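Local coordinates for protein similar to yteR (Bacilus subtilis) (Clostridium acetobutylicum, PDB 4WU0) that probably hydrolyses unsaturated rhamnogalacturonan oligosaccharides released from pectin, as a glycoside hydrolase of family 105, at residues L274-G277 with V278-G281; E285-K288 with E289-K292; Y205-A208 with L209-I213; I227-L230 with N231-T235. All blocks are in the same frame, centred on the assembly; numbering follows the deposited sequence.

Contact 1. Residues L274-G277 with V278-G281; sequences LLKG and VRLG
A Schellman motif ends helix 264-279, one of the helices of an (alpha/alpha)6 barrel, and here Lys276 meets Arg279 and Leu280 across the last turn. Three regular backbone bonds carry the helix to its end: Val278 N to Leu274 O, Arg279 N to Leu275 O and Leu280 N to Lys276 O, each 3.0 Å. The chain then turns at Gly281, where a positive phi of 87° suits glycine and brings Gly281 N within 3.1 Å of Val278 O as a hydrogen bond. A backbone hydrogen bond between Gly277 and Leu283 ties the following loop to the same turn.

Lys276 leaves the helix with CG anti to its own N (chi1 -180°) and runs fully extended, lying alongside Leu280 and pointing the same way. Leu280 CD1 fits against the aliphatic part of the lysine, 3.8 Å from Lys276 CE. The guanidinium of Arg279, its chain bent at chi3 (62°), crosses the lysine at a slant, and its NH1 sits 3.9 Å from Lys276 CG. Leu280 CG lies over one face of this guanidinium, toward the rim. The charged ends are near each other, but each has acidic partners: Lys276 NZ forms salt bridges with Asp211 and Glu214, while Arg279 NE pairs with Glu357 on helix 345-360. These acids probably offset the two positive charges. Leu274 and Leu275 pack against Ala291 of helix 288-302. Val278 CG2, set beside its own backbone N, touches Leu274 O at 3.2 Å.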
loop_
_atom_site.group_PDB
_atom_site.type_symbol
_atom_site.label_atom_id
_atom_site.label_comp_id
_atom_site.label_asym_id
_atom_site.label_seq_id
_atom_site.Cartn_x
_atom_site.Cartn_y
_atom_site.Cartn_z
ATOM N N LEU A 274 -9.261 8.166 0.225
ATOM C CA LEU A 274 -10.361 9.130 0.136
ATOM C C LEU A 274 -10.264 10.134 1.261
ATOM O O LEU A 274 -10.363 11.353 1.047
ATOM C CB LEU A 274 -11.730 8.445 0.207
ATOM C CG LEU A 274 -12.174 7.537 -0.930
ATOM C CD1 LEU A 274 -13.495 6.844 -0.569
ATOM C CD2 LEU A 274 -12.344 8.326 -2.213
ATOM N N LEU A 275 -10.106 9.627 2.477
ATOM C CA LEU A 275 -10.089 10.474 3.657
ATOM C C LEU A 275 -8.880 11.400 3.657
ATOM O O LEU A 275 -8.995 12.600 3.892
ATOM C CB LEU A 275 -10.110 9.641 4.938
ATOM C CG LEU A 275 -11.477 9.002 5.262
ATOM C CD1 LEU A 275 -11.284 7.888 6.282
ATOM C CD2 LEU A 275 -12.495 10.022 5.746
ATOM N N LYS A 276 -7.701 10.838 3.404
ATOM C CA LYS A 276 -6.486 11.649 3.387
ATOM C C LYS A 276 -6.495 12.648 2.237
ATOM O O LYS A 276 -6.066 13.793 2.387
ATOM C CB LYS A 276 -5.258 10.737 3.267
ATOM C CG LYS A 276 -3.952 11.489 3.249
ATOM C CD LYS A 276 -2.757 10.574 3.530
ATOM C CE LYS A 276 -1.451 11.328 3.538
ATOM N NZ LYS A 276 -0.363 10.496 4.083
ATOM N N GLY A 277 -7.014 12.215 1.089
ATOM C CA GLY A 277 -7.101 13.090 -0.072
ATOM C C GLY A 277 -7.990 14.290 0.201
ATOM O O GLY A 277 -7.669 15.410 -0.197
ATOM N N VAL A 278 -9.099 14.078 0.902
ATOM C CA VAL A 278 -9.952 15.201 1.283
ATOM C C VAL A 278 -9.240 16.113 2.285
ATOM O O VAL A 278 -9.286 17.351 2.162
ATOM C CB VAL A 278 -11.308 14.710 1.873
ATOM C CG1 VAL A 278 -12.090 15.868 2.482
ATOM C CG2 VAL A 278 -12.136 13.995 0.803
ATOM N N ARG A 279 -8.589 15.512 3.281
ATOM C CA ARG A 279 -7.925 16.279 4.330
ATOM C C ARG A 279 -6.861 17.222 3.779
ATOM O O ARG A 279 -6.725 18.353 4.236
ATOM C CB ARG A 279 -7.290 15.346 5.370
ATOM C CG ARG A 279 -6.480 16.099 6.428
ATOM C CD ARG A 279 -6.049 15.206 7.604
ATOM N NE ARG A 279 -5.169 14.104 7.219
ATOM C CZ ARG A 279 -3.862 14.219 7.002
ATOM N NH1 ARG A 279 -3.141 13.155 6.681
ATOM N NH2 ARG A 279 -3.249 15.401 7.101
ATOM N N LEU A 280 -6.104 16.744 2.799
ATOM C CA LEU A 280 -5.032 17.541 2.227
ATOM C C LEU A 280 -5.500 18.430 1.054
ATOM O O LEU A 280 -4.709 19.200 0.499
ATOM C CB LEU A 280 -3.883 16.625 1.817
ATOM C CG LEU A 280 -3.164 15.990 3.018
ATOM C CD1 LEU A 280 -2.261 14.870 2.561
ATOM C CD2 LEU A 280 -2.357 17.029 3.810
ATOM N N GLY A 281 -6.769 18.324 0.683
ATOM C CA GLY A 281 -7.310 19.152 -0.385
ATOM C C GLY A 281 -7.136 18.600 -1.794
ATOM O O GLY A 281 -7.463 19.303 -2.768
#

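Contact 2. Residues E285-K288 with E289-K292; sequences ESLK and ETAK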
loop_
_atom_site.group_PDB
_atom_site.type_symbol
_atom_site.label_atom_id
_atom_site.label_comp_id
_atom_site.label_asym_id
_atom_site.label_seq_id
_atom_site.Cartn_x
_atom_site.Cartn_y
_atom_site.Cartn_z
ATOM N N GLU A 285 -14.130 18.601 -0.967
ATOM C CA GLU A 285 -14.736 18.414 0.345
ATOM C C GLU A 285 -16.118 17.785 0.238
ATOM O O GLU A 285 -16.647 17.241 1.215
ATOM C CB GLU A 285 -14.806 19.746 1.101
ATOM C CG GLU A 285 -13.427 20.288 1.458
ATOM C CD GLU A 285 -13.468 21.573 2.254
ATOM O OE1 GLU A 285 -14.523 21.879 2.851
ATOM O OE2 GLU A 285 -12.435 22.282 2.273
ATOM N N SER A 286 -16.711 17.867 -0.949
ATOM C CA SER A 286 -18.023 17.251 -1.163
ATOM C C SER A 286 -17.977 15.725 -0.974
ATOM O O SER A 286 -19.028 15.095 -0.811
ATOM C CB SER A 286 -18.536 17.594 -2.557
ATOM O OG SER A 286 -17.681 17.025 -3.535
ATOM N N LEU A 287 -16.786 15.130 -0.972
ATOM C CA LEU A 287 -16.652 13.689 -0.793
ATOM C C LEU A 287 -16.620 13.248 0.659
ATOM O O LEU A 287 -16.515 12.052 0.941
ATOM C CB LEU A 287 -15.380 13.177 -1.482
ATOM C CG LEU A 287 -15.504 13.027 -2.988
ATOM C CD1 LEU A 287 -14.136 12.743 -3.593
ATOM C CD2 LEU A 287 -16.462 11.906 -3.317
ATOM N N LYS A 288 -16.672 14.199 1.583
ATOM C CA LYS A 288 -16.575 13.865 3.006
ATOM C C LYS A 288 -17.599 12.832 3.450
ATOM O O LYS A 288 -17.229 11.874 4.114
ATOM C CB LYS A 288 -16.736 15.108 3.875
ATOM C CG LYS A 288 -15.488 15.889 4.026
ATOM C CD LYS A 288 -15.736 17.187 4.775
ATOM C CE LYS A 288 -14.463 18.005 4.912
ATOM N NZ LYS A 288 -14.764 19.303 5.592
ATOM N N GLU A 289 -18.877 13.039 3.129
ATOM C CA GLU A 289 -19.895 12.091 3.604
ATOM C C GLU A 289 -19.715 10.719 2.953
ATOM O O GLU A 289 -19.905 9.676 3.597
ATOM C CB GLU A 289 -21.308 12.626 3.404
ATOM C CG GLU A 289 -21.661 13.805 4.307
ATOM C CD GLU A 289 -21.473 13.509 5.789
ATOM O OE1 GLU A 289 -21.875 12.416 6.240
ATOM O OE2 GLU A 289 -20.910 14.373 6.500
ATOM N N THR A 290 -19.316 10.702 1.687
ATOM C CA THR A 290 -19.040 9.439 0.997
ATOM C C THR A 290 -17.932 8.682 1.706
ATOM O O THR A 290 -18.019 7.476 1.917
ATOM C CB THR A 290 -18.650 9.714 -0.457
ATOM O OG1 THR A 290 -19.783 10.280 -1.118
ATOM C CG2 THR A 290 -18.227 8.462 -1.185
ATOM N N ALA A 291 -16.881 9.402 2.071
ATOM C CA ALA A 291 -15.725 8.794 2.715
ATOM C C ALA A 291 -16.093 8.243 4.096
ATOM O O ALA A 291 -15.670 7.138 4.466
ATOM C CB ALA A 291 -14.574 9.794 2.816
ATOM N N LYS A 292 -16.866 9.009 4.851
ATOM C CA LYS A 292 -17.319 8.592 6.173
ATOM C C LYS A 292 -18.188 7.336 6.094
ATOM O O LYS A 292 -18.039 6.415 6.888
ATOM C CB LYS A 292 -18.081 9.725 6.846
ATOM C CG LYS A 292 -17.146 10.809 7.334
ATOM C CD LYS A 292 -17.836 12.136 7.581
ATOM C CE LYS A 292 -18.977 12.041 8.522
ATOM N NZ LYS A 292 -19.546 13.422 8.749
HETATM O O HOH W 1 -20.115 12.792 -0.189
HETATM O O HOH W 2 -19.923 15.561 1.871
#
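Lys292 N and Ala291 N reach back to the carbonyls of Lys288 and Leu287 where the loop runs into helix 288-302, a helix of the (alpha/alpha)6 barrel. The bond from Ala291 N to Leu287 O is 2.9 Å long; that from Lys292 N to Lys288 O is 3.0 Å. A salt bridge joins Lys292 NZ to Glu289 OE2 at 2.8 Å, on the syn side of the carboxylate though 24° out of its plane. Both chains fold to make it: Glu289 bends at chi2 (-56°) and Lys292 at chi3 (56°), which brings the two ends together at the surface. The bent chain of Lys292 is laid over the helix backbone, CG lying 3.4 Å from Lys288 O. Lys288 instead stays extended, and its NZ makes a long salt bridge with Glu285 OE1.

Two waters join the loop to the helix start through one acceptor, Ser286 O. One of them donates to it and accepts from Glu289 N at 3.0 Å, so this early amide is satisfied by solvent. The other donates to the same carbonyl oxygen and also bonds Thr290 OG1 at 2.7 Å.

Outward from these polar groups the contact becomes apolar. Leu287 is packed onto Val278 of helix 264-279 and onto Val234 and Leu238 of helix 223-240, and Thr290 also touches Leu238, so the start of this helix rests on two others. Within the contact itself, Leu287 CD2 approaches Thr290 CB at 4.2 Å.

Contact 3. Residues Y205-A208 with L209-I213; sequences YVMA and LADTI
Leu209 lies over the rim of one face of the Tyr205 ring in a buried part of helix 199-215, a helix of the (alpha/alpha)6 barrel. Its CG stands above that face, displaced toward the rim, and CD1 comes to 3.5 Å from Tyr205 CE2. Tyr205 takes part with CG anti to the backbone N (chi1 -168°), which leans the ring toward the next turn, where Leu209 lies, while its OH bonds to Phe159 O of helix 152-166. Phe159 also touches Ala208, Leu209 and Thr212.

Among the backbone bonds, Ala210 N to Val206 O is 3.0 Å long. Asp211 N binds Met207 O at 2.9 Å. Ala208 O is gripped twice, by Thr212 N and by Thr212 OG1, both at 2.9 Å and from opposite faces of the carbonyl plane. This hydroxyl donates to a carbonyl of its own helix and is hydrogen-bonded to Thr137 of helix 129-146 as well.

Polar and apolar groups meet where Met207 and Asp211 cross at an angle, Met207 CG lying 3.3 Å from Asp211 OD2. The other carboxylate oxygen, OD1, bonds to Tyr272 OH, with Lys276 as its ionic partner. A buried carboxylate with these partners is probably held in its charged form, tying helix 199-215 to helix 264-279 through an ionic contact.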
loop_
_atom_site.group_PDB
_atom_site.type_symbol
_atom_site.label_atom_id
_atom_site.label_comp_id
_atom_site.label_asym_id
_atom_site.label_seq_id
_atom_site.Cartn_x
_atom_site.Cartn_y
_atom_site.Cartn_z
ATOM N N TYR A 205 -1.993 1.756 -5.243
ATOM C CA TYR A 205 -1.702 2.894 -6.099
ATOM C C TYR A 205 -2.305 4.183 -5.533
ATOM O O TYR A 205 -1.647 5.232 -5.548
ATOM C CB TYR A 205 -2.182 2.655 -7.533
ATOM C CG TYR A 205 -1.673 3.667 -8.530
ATOM C CD1 TYR A 205 -0.334 3.727 -8.876
ATOM C CD2 TYR A 205 -2.542 4.540 -9.155
ATOM C CE1 TYR A 205 0.142 4.665 -9.804
ATOM C CE2 TYR A 205 -2.081 5.454 -10.097
ATOM C CZ TYR A 205 -0.745 5.513 -10.403
ATOM O OH TYR A 205 -0.291 6.435 -11.300
ATOM N N VAL A 206 -3.546 4.136 -5.047
ATOM C CA VAL A 206 -4.112 5.360 -4.463
ATOM C C VAL A 206 -3.451 5.773 -3.143
ATOM O O VAL A 206 -3.249 6.965 -2.892
ATOM C CB VAL A 206 -5.662 5.365 -4.373
ATOM C CG1 VAL A 206 -6.255 5.304 -5.762
ATOM C CG2 VAL A 206 -6.199 4.243 -3.520
ATOM N N MET A 207 -3.063 4.812 -2.310
ATOM C CA MET A 207 -2.277 5.161 -1.134
ATOM C C MET A 207 -0.948 5.776 -1.537
ATOM O O MET A 207 -0.508 6.762 -0.933
ATOM C CB MET A 207 -1.980 3.968 -0.258
ATOM C CG MET A 207 -1.345 4.372 1.006
ATOM S SD MET A 207 -1.181 2.948 2.061
ATOM C CE MET A 207 -2.855 2.555 2.128
ATOM N N ALA A 208 -0.306 5.169 -2.523
ATOM C CA ALA A 208 0.984 5.642 -3.009
ATOM C C ALA A 208 0.884 7.079 -3.484
ATOM O O ALA A 208 1.759 7.894 -3.189
ATOM C CB ALA A 208 1.496 4.755 -4.116
ATOM N N LEU A 209 -0.179 7.396 -4.222
ATOM C CA LEU A 209 -0.382 8.758 -4.688
ATOM C C LEU A 209 -0.559 9.731 -3.520
ATOM O O LEU A 209 0.128 10.762 -3.440
ATOM C CB LEU A 209 -1.577 8.845 -5.644
ATOM C CG LEU A 209 -1.377 8.246 -7.045
ATOM C CD1 LEU A 209 -2.711 7.959 -7.717
ATOM C CD2 LEU A 209 -0.594 9.222 -7.904
ATOM N N ALA A 210 -1.475 9.419 -2.617
ATOM C CA ALA A 210 -1.738 10.305 -1.498
ATOM C C ALA A 210 -0.477 10.539 -0.662
ATOM O O ALA A 210 -0.184 11.664 -0.272
ATOM C CB ALA A 210 -2.866 9.757 -0.619
ATOM N N ASP A 211 0.267 9.479 -0.385
ATOM C CA ASP A 211 1.430 9.574 0.475
ATOM C C ASP A 211 2.612 10.257 -0.232
ATOM O O ASP A 211 3.448 10.907 0.421
ATOM C CB ASP A 211 1.857 8.199 0.948
ATOM C CG ASP A 211 0.841 7.526 1.868
ATOM O OD1 ASP A 211 -0.116 8.192 2.345
ATOM O OD2 ASP A 211 1.043 6.315 2.161
ATOM N N THR A 212 2.700 10.105 -1.552
ATOM C CA THR A 212 3.780 10.745 -2.299
ATOM C C THR A 212 3.512 12.240 -2.506
ATOM O O THR A 212 4.389 13.085 -2.296
ATOM C CB THR A 212 4.000 10.050 -3.651
ATOM O OG1 THR A 212 4.518 8.740 -3.410
ATOM C CG2 THR A 212 4.986 10.810 -4.527
ATOM N N ILE A 213 2.280 12.577 -2.870
ATOM C CA ILE A 213 1.955 13.966 -3.113
ATOM C C ILE A 213 2.219 14.749 -1.836
ATOM O O ILE A 213 2.697 15.886 -1.888
ATOM C CB ILE A 213 0.479 14.144 -3.550
ATOM C CG1 ILE A 213 0.219 13.448 -4.879
ATOM C CG2 ILE A 213 0.120 15.628 -3.677
ATOM C CD1 ILE A 213 -1.264 13.189 -5.162
#

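Contact 4. Residues I227-L230 with N231-T235; sequences IKIL and NNCVT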
loop_
_atom_site.group_PDB
_atom_site.type_symbol
_atom_site.label_atom_id
_atom_site.label_comp_id
_atom_site.label_asym_id
_atom_site.label_seq_id
_atom_site.Cartn_x
_atom_site.Cartn_y
_atom_site.Cartn_z
ATOM N N ILE A 227 -2.059 14.746 -8.608
ATOM C CA ILE A 227 -3.347 15.029 -8.001
ATOM C C ILE A 227 -4.483 14.682 -8.969
ATOM O O ILE A 227 -5.485 14.080 -8.570
ATOM C CB ILE A 227 -3.412 16.495 -7.512
ATOM C CG1 ILE A 227 -2.481 16.666 -6.309
ATOM C CG2 ILE A 227 -4.838 16.918 -7.127
ATOM C CD1 ILE A 227 -2.215 18.111 -5.906
ATOM N N LYS A 228 -4.311 15.024 -10.242
ATOM C CA LYS A 228 -5.307 14.680 -11.247
ATOM C C LYS A 228 -5.477 13.162 -11.366
ATOM O O LYS A 228 -6.602 12.662 -11.435
ATOM C CB LYS A 228 -4.939 15.298 -12.607
ATOM C CG LYS A 228 -5.901 14.933 -13.710
ATOM C CD LYS A 228 -5.430 15.525 -15.035
ATOM C CE LYS A 228 -6.506 15.489 -16.095
ATOM N NZ LYS A 228 -5.986 16.065 -17.382
ATOM N N ILE A 229 -4.366 12.430 -11.407
ATOM C CA ILE A 229 -4.426 10.979 -11.471
ATOM C C ILE A 229 -5.186 10.433 -10.268
ATOM O O ILE A 229 -6.019 9.548 -10.399
ATOM C CB ILE A 229 -2.990 10.364 -11.508
ATOM C CG1 ILE A 229 -2.312 10.713 -12.832
ATOM C CG2 ILE A 229 -3.015 8.842 -11.291
ATOM C CD1 ILE A 229 -0.837 10.358 -12.879
ATOM N N LEU A 230 -4.910 10.966 -9.079
ATOM C CA LEU A 230 -5.632 10.514 -7.894
ATOM C C LEU A 230 -7.143 10.774 -8.013
ATOM O O LEU A 230 -7.974 9.900 -7.696
ATOM C CB LEU A 230 -5.066 11.171 -6.633
ATOM C CG LEU A 230 -5.789 10.822 -5.327
ATOM C CD1 LEU A 230 -5.768 9.342 -5.025
ATOM C CD2 LEU A 230 -5.161 11.574 -4.158
ATOM N N ASN A 231 -7.509 11.968 -8.465
ATOM C CA ASN A 231 -8.920 12.266 -8.663
ATOM C C ASN A 231 -9.540 11.300 -9.652
ATOM O O ASN A 231 -10.658 10.830 -9.437
ATOM C CB ASN A 231 -9.126 13.699 -9.128
ATOM C CG ASN A 231 -9.166 14.665 -7.984
ATOM O OD1 ASN A 231 -10.224 14.962 -7.444
ATOM N ND2 ASN A 231 -8.009 15.153 -7.591
ATOM N N ASN A 232 -8.849 11.049 -10.751
ATOM C CA ASN A 232 -9.372 10.129 -11.761
ATOM C C ASN A 232 -9.554 8.715 -11.220
ATOM O O ASN A 232 -10.534 8.033 -11.564
ATOM C CB ASN A 232 -8.459 10.111 -12.996
ATOM C CG ASN A 232 -8.501 11.400 -13.773
ATOM O OD1 ASN A 232 -9.426 12.195 -13.641
ATOM N ND2 ASN A 232 -7.497 11.608 -14.603
ATOM N N CYS A 233 -8.616 8.275 -10.386
ATOM C CA CYS A 233 -8.707 6.948 -9.785
ATOM C C CYS A 233 -9.904 6.880 -8.845
ATOM O O CYS A 233 -10.606 5.877 -8.807
ATOM C CB CYS A 233 -7.433 6.601 -9.009
ATOM S SG CYS A 233 -5.996 6.186 -10.069
ATOM N N VAL A 234 -10.123 7.944 -8.078
ATOM C CA VAL A 234 -11.223 7.983 -7.134
ATOM C C VAL A 234 -12.540 7.974 -7.883
ATOM O O VAL A 234 -13.460 7.239 -7.504
ATOM C CB VAL A 234 -11.102 9.214 -6.197
ATOM C CG1 VAL A 234 -12.433 9.506 -5.465
ATOM C CG2 VAL A 234 -9.963 8.999 -5.222
ATOM N N THR A 235 -12.660 8.786 -8.936
ATOM C CA THR A 235 -13.848 8.741 -9.787
ATOM C C THR A 235 -14.132 7.319 -10.273
ATOM O O THR A 235 -15.274 6.827 -10.226
ATOM C CB THR A 235 -13.702 9.700 -10.977
ATOM O OG1 THR A 235 -13.595 11.033 -10.467
ATOM C CG2 THR A 235 -14.869 9.598 -11.938
#
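With CG beside its backbone N (chi1 -84°) and the amide turned by chi2 of -91°, Asn231 swings ND2 back along the helix toward Ile227. Ile227 O thereby receives two bonds, from Asn231 N and from Asn231 ND2, each 2.9 Å. The side-chain donor lies well above the carbonyl plane, 51° out of it, yet Ile227 O lies close to the amide plane of Asn231. Ile227 and Asn231 run side by side, CG2 of the isoleucine 3.7 Å from ND2. The same ND2 also bonds Tyr282 O, joining helix 223-240 of the (alpha/alpha)6 barrel to the loop that follows helix 264-279.

One residue further on, Asn232 slants across the extended chain of Lys228, with its ND2 3.8 Å from Lys228 CG, while its backbone N binds Lys228 O at 2.8 Å. These groups lie on the exposed side of the helix. On the buried side, Cys233 SG rests 4.2 Å from Ile229 CG2, and both residues pack against helix 199-215, Ile229 on Tyr205 and Leu209, Cys233 on Val206. Leu230 CD1 meets Val234 CG2 at 4.2 Å.

Overall arrangement
Along the chain from the N terminus the order is contact 3, contact 4, contact 1 and contact 2. Each joins neighbouring turns of one continuous stretch, so none closes a long loop, and they neither nest nor cross. Contacts 3 and 4 lie on successive helices, 199-215 and 223-240, which also meet through Ile213 CG2 and Ile227 CG1, 3.8 Å apart. Helix 264-279 then brings contact 1 against both: against contact 4 by Leu274 CD2 and Val234 CG1, 3.5 Å apart, and against contact 3 by an ionic pair. Contact 2 spans the loop and the start of helix 288-302, packed on contacts 1 and 4; its nearest atoms are about 11 Å from contact 3.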